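Local coordinates for protein probable starch synthase 4, chloroplastic/amyloplastic (Arabidopsis thaliana, PDB 6GNE) that is a probable starch synthase of plastids, with a two-domain GT-B fold, that holds adenosine-5'-diphosphate and glycan in its pockets, at residues 82-87 against 93-98; 223-228 against 495-500; 324-329 against 441-446. All coordinates share one frame; numbering follows the deposited sequence.

Interaction 1 of 3, residues 82-87 against 93-98; sequences NKIWIG and PVHFIE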
loop_
_atom_site.group_PDB
_atom_site.type_symbol
_atom_site.label_atom_id
_atom_site.label_comp_id
_atom_site.label_asym_id
_atom_site.label_seq_id
_atom_site.Cartn_x
_atom_site.Cartn_y
_atom_site.Cartn_z
ATOM N N ASN A 82 25.426 0.128 14.086
ATOM C CA ASN A 82 24.602 -0.298 12.937
ATOM C C ASN A 82 25.472 -0.588 11.705
ATOM O O ASN A 82 26.248 0.283 11.311
ATOM C CB ASN A 82 23.608 0.808 12.566
ATOM C CG ASN A 82 22.662 1.161 13.693
ATOM O OD1 ASN A 82 22.813 2.184 14.338
ATOM N ND2 ASN A 82 21.679 0.327 13.921
ATOM N N LYS A 83 25.363 -1.789 11.126
ATOM C CA LYS A 83 25.949 -2.099 9.803
ATOM C C LYS A 83 25.064 -1.450 8.744
ATOM O O LYS A 83 23.866 -1.655 8.746
ATOM C CB LYS A 83 26.025 -3.632 9.484
ATOM C CG LYS A 83 27.394 -4.287 9.584
ATOM C CD LYS A 83 27.933 -4.225 11.019
ATOM C CE LYS A 83 29.441 -3.901 11.169
ATOM N NZ LYS A 83 30.287 -5.107 11.397
ATOM N N ILE A 84 25.673 -0.684 7.846
ATOM C CA ILE A 84 24.966 -0.064 6.731
ATOM C C ILE A 84 25.225 -0.868 5.450
ATOM O O ILE A 84 26.386 -1.210 5.132
ATOM C CB ILE A 84 25.408 1.401 6.539
ATOM C CG1 ILE A 84 25.290 2.172 7.867
ATOM C CG2 ILE A 84 24.588 2.095 5.457
ATOM C CD1 ILE A 84 23.959 2.010 8.583
ATOM N N TRP A 85 24.137 -1.173 4.731
ATOM C CA TRP A 85 24.225 -1.856 3.447
ATOM C C TRP A 85 23.711 -0.929 2.364
ATOM O O TRP A 85 22.816 -0.141 2.636
ATOM C CB TRP A 85 23.383 -3.129 3.456
ATOM C CG TRP A 85 23.813 -4.175 4.421
ATOM C CD1 TRP A 85 23.775 -4.101 5.783
ATOM C CD2 TRP A 85 24.350 -5.460 4.106
ATOM N NE1 TRP A 85 24.252 -5.249 6.332
ATOM C CE2 TRP A 85 24.609 -6.108 5.326
ATOM C CE3 TRP A 85 24.611 -6.137 2.914
ATOM C CZ2 TRP A 85 25.140 -7.401 5.389
ATOM C CZ3 TRP A 85 25.121 -7.398 2.974
ATOM C CH2 TRP A 85 25.403 -8.016 4.210
ATOM N N ILE A 86 24.254 -1.035 1.145
ATOM C CA ILE A 86 23.630 -0.355 -0.004
ATOM C C ILE A 86 23.383 -1.311 -1.125
ATOM O O ILE A 86 24.062 -2.298 -1.261
ATOM C CB ILE A 86 24.423 0.869 -0.560
ATOM C CG1 ILE A 86 25.681 0.452 -1.328
ATOM C CG2 ILE A 86 24.795 1.821 0.564
ATOM C CD1 ILE A 86 26.604 1.605 -1.710
ATOM N N GLY A 87 22.424 -0.957 -1.949
ATOM C CA GLY A 87 22.042 -1.755 -3.079
ATOM C C GLY A 87 21.145 -0.942 -3.953
ATOM O O GLY A 87 20.744 0.162 -3.591
ATOM N N PRO A 93 18.592 3.944 -5.508
ATOM C CA PRO A 93 19.552 3.636 -4.443
ATOM C C PRO A 93 18.866 3.399 -3.102
ATOM O O PRO A 93 17.988 4.151 -2.730
ATOM C CB PRO A 93 20.446 4.895 -4.369
ATOM C CG PRO A 93 20.083 5.727 -5.541
ATOM C CD PRO A 93 18.689 5.342 -5.946
ATOM N N VAL A 94 19.272 2.353 -2.391
ATOM C CA VAL A 94 18.693 2.019 -1.099
ATOM C C VAL A 94 19.792 1.805 -0.070
ATOM O O VAL A 94 20.853 1.276 -0.392
ATOM C CB VAL A 94 17.831 0.746 -1.191
ATOM C CG1 VAL A 94 17.099 0.491 0.125
ATOM C CG2 VAL A 94 16.836 0.892 -2.346
ATOM N N HIS A 95 19.525 2.247 1.158
ATOM C CA HIS A 95 20.372 2.041 2.323
ATOM C C HIS A 95 19.575 1.171 3.274
ATOM O O HIS A 95 18.505 1.559 3.713
ATOM C CB HIS A 95 20.742 3.381 2.991
ATOM C CG HIS A 95 21.805 4.142 2.260
ATOM N ND1 HIS A 95 21.517 5.027 1.237
ATOM C CD2 HIS A 95 23.161 4.120 2.376
ATOM C CE1 HIS A 95 22.650 5.526 0.768
ATOM N NE2 HIS A 95 23.661 4.985 1.432
ATOM N N PHE A 96 20.088 -0.017 3.568
ATOM C CA PHE A 96 19.473 -0.938 4.515
ATOM C C PHE A 96 20.225 -0.880 5.835
ATOM O O PHE A 96 21.439 -1.078 5.871
ATOM C CB PHE A 96 19.533 -2.373 4.002
ATOM C CG PHE A 96 18.980 -2.583 2.624
ATOM C CD1 PHE A 96 19.791 -2.454 1.517
ATOM C CD2 PHE A 96 17.667 -2.961 2.445
ATOM C CE1 PHE A 96 19.294 -2.680 0.254
ATOM C CE2 PHE A 96 17.153 -3.191 1.178
ATOM C CZ PHE A 96 17.971 -3.033 0.083
ATOM N N ILE A 97 19.523 -0.610 6.925
ATOM C CA ILE A 97 20.156 -0.506 8.241
ATOM C C ILE A 97 20.054 -1.853 8.943
ATOM O O ILE A 97 18.958 -2.372 9.133
ATOM C CB ILE A 97 19.509 0.619 9.078
ATOM C CG1 ILE A 97 19.584 1.961 8.317
ATOM C CG2 ILE A 97 20.186 0.774 10.414
ATOM C CD1 ILE A 97 19.071 3.149 9.126
ATOM N N GLU A 98 21.201 -2.421 9.304
ATOM C CA GLU A 98 21.269 -3.644 10.118
ATOM C C GLU A 98 21.728 -3.333 11.558
ATOM O O GLU A 98 22.923 -3.199 11.797
ATOM C CB GLU A 98 22.197 -4.662 9.463
ATOM C CG GLU A 98 22.059 -6.045 10.044
ATOM C CD GLU A 98 22.965 -7.088 9.425
ATOM O OE1 GLU A 98 23.906 -6.814 8.611
ATOM O OE2 GLU A 98 22.719 -8.233 9.834
#
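Trp-85 and Phe-96 form the middle of three antiparallel hydrogen-bonded pairs joining 82-87 to 93-98: Trp-85 N reaches Phe-96 O and Phe-96 N reaches Trp-85 O, both at 2.9 Å. Lys-83 with Glu-98 and Gly-87 with Val-94 repeat the pattern, while Ile-84 with Ile-97 and Ile-86 with His-95 are the non-hydrogen-bonded pairs between them.

One polar side-chain bond is added. Glu-98 has CG trans to its backbone N (chi1 -166°) and an extended chain, which brings OE1 to the indole edge, 2.8 Å from Trp-85 NE1. The bond is bent, 140° at the hydrogen, and comes to the anti side of the oxygen but 28° out of the carboxylate plane. Lys-52 makes a cation-pi contact with this indole and a long, weak ion pair with Glu-98.

Van der Waals contacts occur on both faces. Beside that bond, Trp-85 CB meets Phe-96 CB at 4.0 Å; on the other face, Ile-86 and His-95 stand side by side, with Ile-86 CG2 3.4 Å from His-95 CD2, and Leu-131 of helix 117-134 touches both His-95 and Ile-84.

The whole is a regular antiparallel beta hairpin, whose strand 92-100 runs parallel to strand 45-51 in the N-terminal sheet.

Interaction 2 of 3, residues 223-228 against 495-500; sequences SNIVTT and TRSVSR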
loop_
_atom_site.group_PDB
_atom_site.type_symbol
_atom_site.label_atom_id
_atom_site.label_comp_id
_atom_site.label_asym_id
_atom_site.label_seq_id
_atom_site.Cartn_x
_atom_site.Cartn_y
_atom_site.Cartn_z
ATOM N N SER A 223 5.251 17.870 10.754
ATOM C CA SER A 223 5.639 17.788 9.353
ATOM C C SER A 223 5.214 19.044 8.647
ATOM O O SER A 223 4.225 19.629 9.008
ATOM C CB SER A 223 5.011 16.566 8.706
ATOM O OG SER A 223 5.441 15.385 9.375
ATOM N N ASN A 224 5.957 19.438 7.627
ATOM C CA ASN A 224 5.603 20.597 6.799
ATOM C C ASN A 224 4.539 20.266 5.745
ATOM O O ASN A 224 3.852 21.179 5.248
ATOM C CB ASN A 224 6.855 21.131 6.091
ATOM C CG ASN A 224 7.942 21.492 7.061
ATOM O OD1 ASN A 224 8.982 20.804 7.189
ATOM N ND2 ASN A 224 7.689 22.542 7.797
ATOM N N ILE A 225 4.446 18.971 5.386
ATOM C CA ILE A 225 3.493 18.474 4.405
ATOM C C ILE A 225 2.924 17.180 4.956
ATOM O O ILE A 225 3.685 16.300 5.361
ATOM C CB ILE A 225 4.168 18.167 3.019
ATOM C CG1 ILE A 225 4.920 19.386 2.460
ATOM C CG2 ILE A 225 3.144 17.723 1.985
ATOM C CD1 ILE A 225 5.959 19.023 1.408
ATOM N N VAL A 226 1.592 17.050 4.954
ATOM C CA VAL A 226 0.940 15.801 5.383
ATOM C C VAL A 226 0.004 15.339 4.309
ATOM O O VAL A 226 -0.900 16.081 3.929
ATOM C CB VAL A 226 0.124 15.986 6.686
ATOM C CG1 VAL A 226 -0.400 14.627 7.160
ATOM C CG2 VAL A 226 0.956 16.725 7.774
ATOM N N THR A 227 0.184 14.112 3.812
ATOM C CA THR A 227 -0.769 13.547 2.825
ATOM C C THR A 227 -1.354 12.225 3.258
ATOM O O THR A 227 -0.842 11.553 4.149
ATOM C CB THR A 227 -0.170 13.373 1.398
ATOM O OG1 THR A 227 0.580 12.150 1.306
ATOM C CG2 THR A 227 0.713 14.560 1.026
ATOM N N THR A 228 -2.469 11.889 2.615
ATOM C CA THR A 228 -2.965 10.531 2.580
ATOM C C THR A 228 -3.288 10.164 1.140
ATOM O O THR A 228 -3.124 10.967 0.220
ATOM C CB THR A 228 -4.129 10.282 3.546
ATOM O OG1 THR A 228 -4.382 8.884 3.607
ATOM C CG2 THR A 228 -5.384 11.013 3.123
ATOM N N THR A 495 8.375 21.426 -3.736
ATOM C CA THR A 495 8.946 22.714 -4.168
ATOM C C THR A 495 8.342 23.894 -3.410
ATOM O O THR A 495 9.078 24.761 -2.976
ATOM C CB THR A 495 8.817 22.956 -5.687
ATOM O OG1 THR A 495 7.481 22.679 -6.111
ATOM C CG2 THR A 495 9.786 22.080 -6.471
ATOM N N ARG A 496 7.024 23.915 -3.228
ATOM C CA ARG A 496 6.341 25.015 -2.540
ATOM C C ARG A 496 6.757 25.111 -1.084
ATOM O O ARG A 496 6.900 26.228 -0.564
ATOM C CB ARG A 496 4.824 24.890 -2.660
ATOM C CG ARG A 496 3.991 26.062 -2.152
ATOM C CD ARG A 496 2.627 26.166 -2.856
ATOM N NE ARG A 496 1.682 25.073 -2.503
ATOM C CZ ARG A 496 1.148 24.153 -3.327
ATOM N NH1 ARG A 496 1.403 24.122 -4.646
ATOM N NH2 ARG A 496 0.319 23.236 -2.817
ATOM N N SER A 497 7.005 23.969 -0.447
ATOM C CA SER A 497 7.517 23.960 0.924
ATOM C C SER A 497 8.985 24.412 1.044
ATOM O O SER A 497 9.336 25.128 1.969
ATOM C CB SER A 497 7.359 22.581 1.536
ATOM O OG SER A 497 7.454 22.668 2.937
ATOM N N VAL A 498 9.822 23.970 0.107
ATOM C CA VAL A 498 11.229 24.391 0.031
ATOM C C VAL A 498 11.340 25.906 -0.151
ATOM O O VAL A 498 12.155 26.552 0.522
ATOM C CB VAL A 498 11.991 23.640 -1.103
ATOM C CG1 VAL A 498 13.341 24.297 -1.435
ATOM C CG2 VAL A 498 12.183 22.179 -0.715
ATOM N N SER A 499 10.501 26.473 -1.029
ATOM C CA SER A 499 10.598 27.911 -1.312
ATOM C C SER A 499 10.234 28.678 -0.022
ATOM O O SER A 499 11.026 29.479 0.449
ATOM C CB SER A 499 9.771 28.322 -2.531
ATOM O OG SER A 499 8.474 28.690 -2.153
ATOM N N ARG A 500 9.060 28.372 0.550
ATOM C CA ARG A 500 8.551 28.937 1.835
ATOM C C ARG A 500 9.561 28.977 3.015
ATOM O O ARG A 500 10.516 28.195 3.085
ATOM C CB ARG A 500 7.266 28.180 2.273
#
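Ser-497, on the last turns of the C-terminal helix, points its short side chain at Asn-224 and Ile-225, where the chain enters strand 225-228. Its two side-chain atoms divide the work. The hydroxyl, swung trans to the backbone N (chi1 -162°), lies against the aliphatic part of the asparagine, with Ser-497 OG 3.6 Å from Asn-224 CB. The methylene faces the isoleucine: Ser-497 CB stands 3.8 Å from Ile-225 CD1 and 4.1 Å from Ile-225 CG1. Ile-225 presents this branch because CG1 is trans to the carbonyl carbon (chi1 -55°) and CD1 continues the extended chain toward the helix.

No hydrogen bond spans the two segments, and the contact is small, burying 94 Å² in all. The asparagine amide is engaged by other groups: OD1 accepts a hydrogen bond from the backbone N of Ile-170, and ND2 makes a weak one to O2 of a bound alpha-D-glucopyranose. Holding OD1 on strand 169-174 would limit rotation of the amide and keep its nitrogen toward the sugar, while Ser-497 meets this glycan-pocket residue mainly at CB, away from the atoms that bond.

Strand 225-228 lies between the parallel strands 169-174 and 257-259 of the N-terminal sheet. Helix 484-499 packs against it: Leu-493 and Tyr-494 also touch Ile-225, Tyr-490 OH is hydrogen-bonded to Thr-227 OG1, and Ser-497 O receives a weak bond from Arg-169. The terminal helix thus returns from the second domain to the first, as in many GT-B proteins.

Interaction 3 of 3, residues 324-329 against 441-446; sequences VHLIRH and FTFQTA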
loop_
_atom_site.group_PDB
_atom_site.type_symbol
_atom_site.label_atom_id
_atom_site.label_comp_id
_atom_site.label_asym_id
_atom_site.label_seq_id
_atom_site.Cartn_x
_atom_site.Cartn_y
_atom_site.Cartn_z
ATOM N N VAL A 324 -14.386 -9.189 4.575
ATOM C CA VAL A 324 -14.213 -10.632 4.433
ATOM C C VAL A 324 -15.512 -11.440 4.401
ATOM O O VAL A 324 -15.537 -12.507 3.769
ATOM C CB VAL A 324 -13.298 -11.247 5.514
ATOM C CG1 VAL A 324 -11.838 -10.967 5.129
ATOM C CG2 VAL A 324 -13.680 -10.801 6.925
ATOM N N HIS A 325 -16.564 -10.947 5.081
ATOM C CA HIS A 325 -17.870 -11.607 5.031
ATOM C C HIS A 325 -18.445 -11.518 3.612
ATOM O O HIS A 325 -19.042 -12.495 3.145
ATOM C CB HIS A 325 -18.859 -11.054 6.088
ATOM C CG HIS A 325 -18.445 -11.345 7.499
ATOM N ND1 HIS A 325 -18.235 -12.627 7.959
ATOM C CD2 HIS A 325 -18.181 -10.518 8.549
ATOM C CE1 HIS A 325 -17.857 -12.581 9.227
ATOM N NE2 HIS A 325 -17.818 -11.312 9.609
ATOM N N LEU A 326 -18.256 -10.364 2.963
ATOM C CA LEU A 326 -18.638 -10.179 1.565
ATOM C C LEU A 326 -17.801 -10.993 0.590
ATOM O O LEU A 326 -18.324 -11.469 -0.402
ATOM C CB LEU A 326 -18.607 -8.692 1.163
ATOM C CG LEU A 326 -19.639 -7.851 1.905
ATOM C CD1 LEU A 326 -19.424 -6.390 1.568
ATOM C CD2 LEU A 326 -21.079 -8.331 1.581
ATOM N N ILE A 327 -16.516 -11.161 0.872
ATOM C CA ILE A 327 -15.671 -12.013 0.061
ATOM C C ILE A 327 -16.146 -13.465 0.170
ATOM O O ILE A 327 -16.312 -14.142 -0.845
ATOM C CB ILE A 327 -14.202 -11.906 0.456
ATOM C CG1 ILE A 327 -13.688 -10.503 0.087
ATOM C CG2 ILE A 327 -13.366 -12.930 -0.274
ATOM C CD1 ILE A 327 -12.341 -10.128 0.669
ATOM N N ARG A 328 -16.360 -13.931 1.399
ATOM C CA ARG A 328 -16.960 -15.233 1.629
ATOM C C ARG A 328 -18.258 -15.422 0.823
ATOM O O ARG A 328 -18.399 -16.430 0.130
ATOM C CB ARG A 328 -17.251 -15.422 3.094
ATOM C CG ARG A 328 -17.790 -16.796 3.450
ATOM C CD ARG A 328 -18.414 -16.845 4.816
ATOM N NE ARG A 328 -18.320 -18.212 5.336
ATOM C CZ ARG A 328 -19.172 -19.213 5.058
ATOM N NH1 ARG A 328 -18.978 -20.417 5.608
ATOM N NH2 ARG A 328 -20.211 -19.037 4.230
ATOM N N HIS A 329 -19.175 -14.459 0.907
ATOM C CA HIS A 329 -20.438 -14.526 0.187
ATOM C C HIS A 329 -20.232 -14.603 -1.306
ATOM O O HIS A 329 -20.896 -15.357 -1.994
ATOM C CB HIS A 329 -21.344 -13.334 0.509
ATOM C CG HIS A 329 -22.579 -13.273 -0.341
ATOM N ND1 HIS A 329 -23.557 -14.235 -0.288
ATOM C CD2 HIS A 329 -22.980 -12.380 -1.284
ATOM C CE1 HIS A 329 -24.520 -13.930 -1.145
ATOM N NE2 HIS A 329 -24.197 -12.806 -1.762
ATOM N N PHE A 441 -18.084 -1.743 -11.814
ATOM C CA PHE A 441 -19.352 -1.880 -11.098
ATOM C C PHE A 441 -19.150 -1.563 -9.644
ATOM O O PHE A 441 -18.169 -1.989 -9.064
ATOM C CB PHE A 441 -19.859 -3.317 -11.218
ATOM C CG PHE A 441 -20.114 -3.738 -12.629
ATOM C CD1 PHE A 441 -19.105 -4.302 -13.372
ATOM C CD2 PHE A 441 -21.355 -3.558 -13.191
ATOM C CE1 PHE A 441 -19.319 -4.676 -14.675
ATOM C CE2 PHE A 441 -21.590 -3.943 -14.499
ATOM C CZ PHE A 441 -20.552 -4.485 -15.258
ATOM N N THR A 442 -20.080 -0.785 -9.066
ATOM C CA THR A 442 -19.997 -0.402 -7.658
ATOM C C THR A 442 -21.269 -0.673 -6.896
ATOM O O THR A 442 -22.300 -0.907 -7.461
ATOM C CB THR A 442 -19.588 1.095 -7.489
ATOM O OG1 THR A 442 -20.622 1.990 -7.933
ATOM C CG2 THR A 442 -18.286 1.423 -8.224
ATOM N N PHE A 443 -21.174 -0.654 -5.581
ATOM C CA PHE A 443 -22.358 -0.681 -4.700
ATOM C C PHE A 443 -22.087 0.131 -3.438
ATOM O O PHE A 443 -20.927 0.313 -3.044
ATOM C CB PHE A 443 -22.759 -2.129 -4.366
ATOM C CG PHE A 443 -21.731 -2.905 -3.609
ATOM C CD1 PHE A 443 -20.651 -3.488 -4.248
ATOM C CD2 PHE A 443 -21.859 -3.072 -2.241
ATOM C CE1 PHE A 443 -19.725 -4.220 -3.540
ATOM C CE2 PHE A 443 -20.917 -3.796 -1.498
ATOM C CZ PHE A 443 -19.844 -4.365 -2.148
ATOM N N GLN A 444 -23.155 0.601 -2.806
ATOM C CA GLN A 444 -23.048 1.458 -1.654
ATOM C C GLN A 444 -22.953 0.656 -0.341
ATOM O O GLN A 444 -21.935 0.672 0.332
ATOM C CB GLN A 444 -24.206 2.456 -1.641
ATOM C CG GLN A 444 -24.006 3.649 -0.698
ATOM C CD GLN A 444 -22.744 4.506 -1.038
ATOM O OE1 GLN A 444 -22.794 5.383 -1.946
ATOM N NE2 GLN A 444 -21.598 4.236 -0.325
ATOM N N THR A 445 -24.002 -0.062 -0.004
ATOM C CA THR A 445 -24.146 -0.656 1.315
ATOM C C THR A 445 -23.322 -1.922 1.457
ATOM O O THR A 445 -23.325 -2.745 0.550
ATOM C CB THR A 445 -25.609 -1.050 1.576
ATOM O OG1 THR A 445 -26.479 -0.103 0.942
ATOM C CG2 THR A 445 -25.891 -1.114 3.095
ATOM N N ALA A 446 -22.693 -2.104 2.619
ATOM C CA ALA A 446 -21.828 -3.239 2.881
ATOM C C ALA A 446 -22.600 -4.480 3.318
ATOM O O ALA A 446 -22.378 -4.996 4.391
ATOM C CB ALA A 446 -20.825 -2.845 3.939
#
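The helical bond from Arg-328 N to Val-324 O, 2.9 Å long, closes the turn from which Leu-326 extends toward Phe-443 and Ala-446. This turn opens helix 324-336 of the C-terminal Rossmann-like domain, whose parallel sheet has strand order 3-2-1-4-5-6, with 441-443 as the outermost strand on its side. No hydrogen bond crosses between the two segments; the contact is van der Waals and buries 107 Å².

A single methyl carries it. Leu-326 has CG trans to its carbonyl carbon (chi1 -65°) and CD1 trans to CA (chi2 173°), and the extended branch reaches the edge of the phenyl ring, with Leu-326 CD1 4.3 Å from Phe-443 CZ and near the ring plane. The same methyl lies against the chain just beyond the strand, 4.1 Å from Ala-446 C and 4.5 Å from Ala-446 CB.

Helix 448-464 covers the neighbouring ground: Phe-451 meets Phe-443 with the ring planes at about 90°, and Asn-452 OD1 is hydrogen-bonded to His-329 NE2, tying the two helices together. On the sheet side, the backbone of Phe-443 pairs with Ala-415 and Lys-417.

After the strand the chain folds back beside its own aromatic ring, bringing the carbonyl oxygen Thr-445 O into the plane of the Phe-443 ring at its edge, 3.2 Å from Phe-443 CD2.

In the fold
Interactions 1 and 2 reach the same N-terminal sheet, their centres about 27 Å apart and their nearest atoms about 18 Å apart, so neither touches the other. Interaction 3 belongs to the second Rossmann-like domain, on the opposite side of the chain's centre from interaction 1, with about 42 Å between centres. Interaction 2 lies about 37 Å from interaction 3, centre to centre, and brackets it in sequence: the chain builds the second domain before its last helix comes back to 223-228. Interaction 2 holds Asn-224 of a glycan pocket, whose side chain is about 3 Å from a bound alpha-D-glucopyranose.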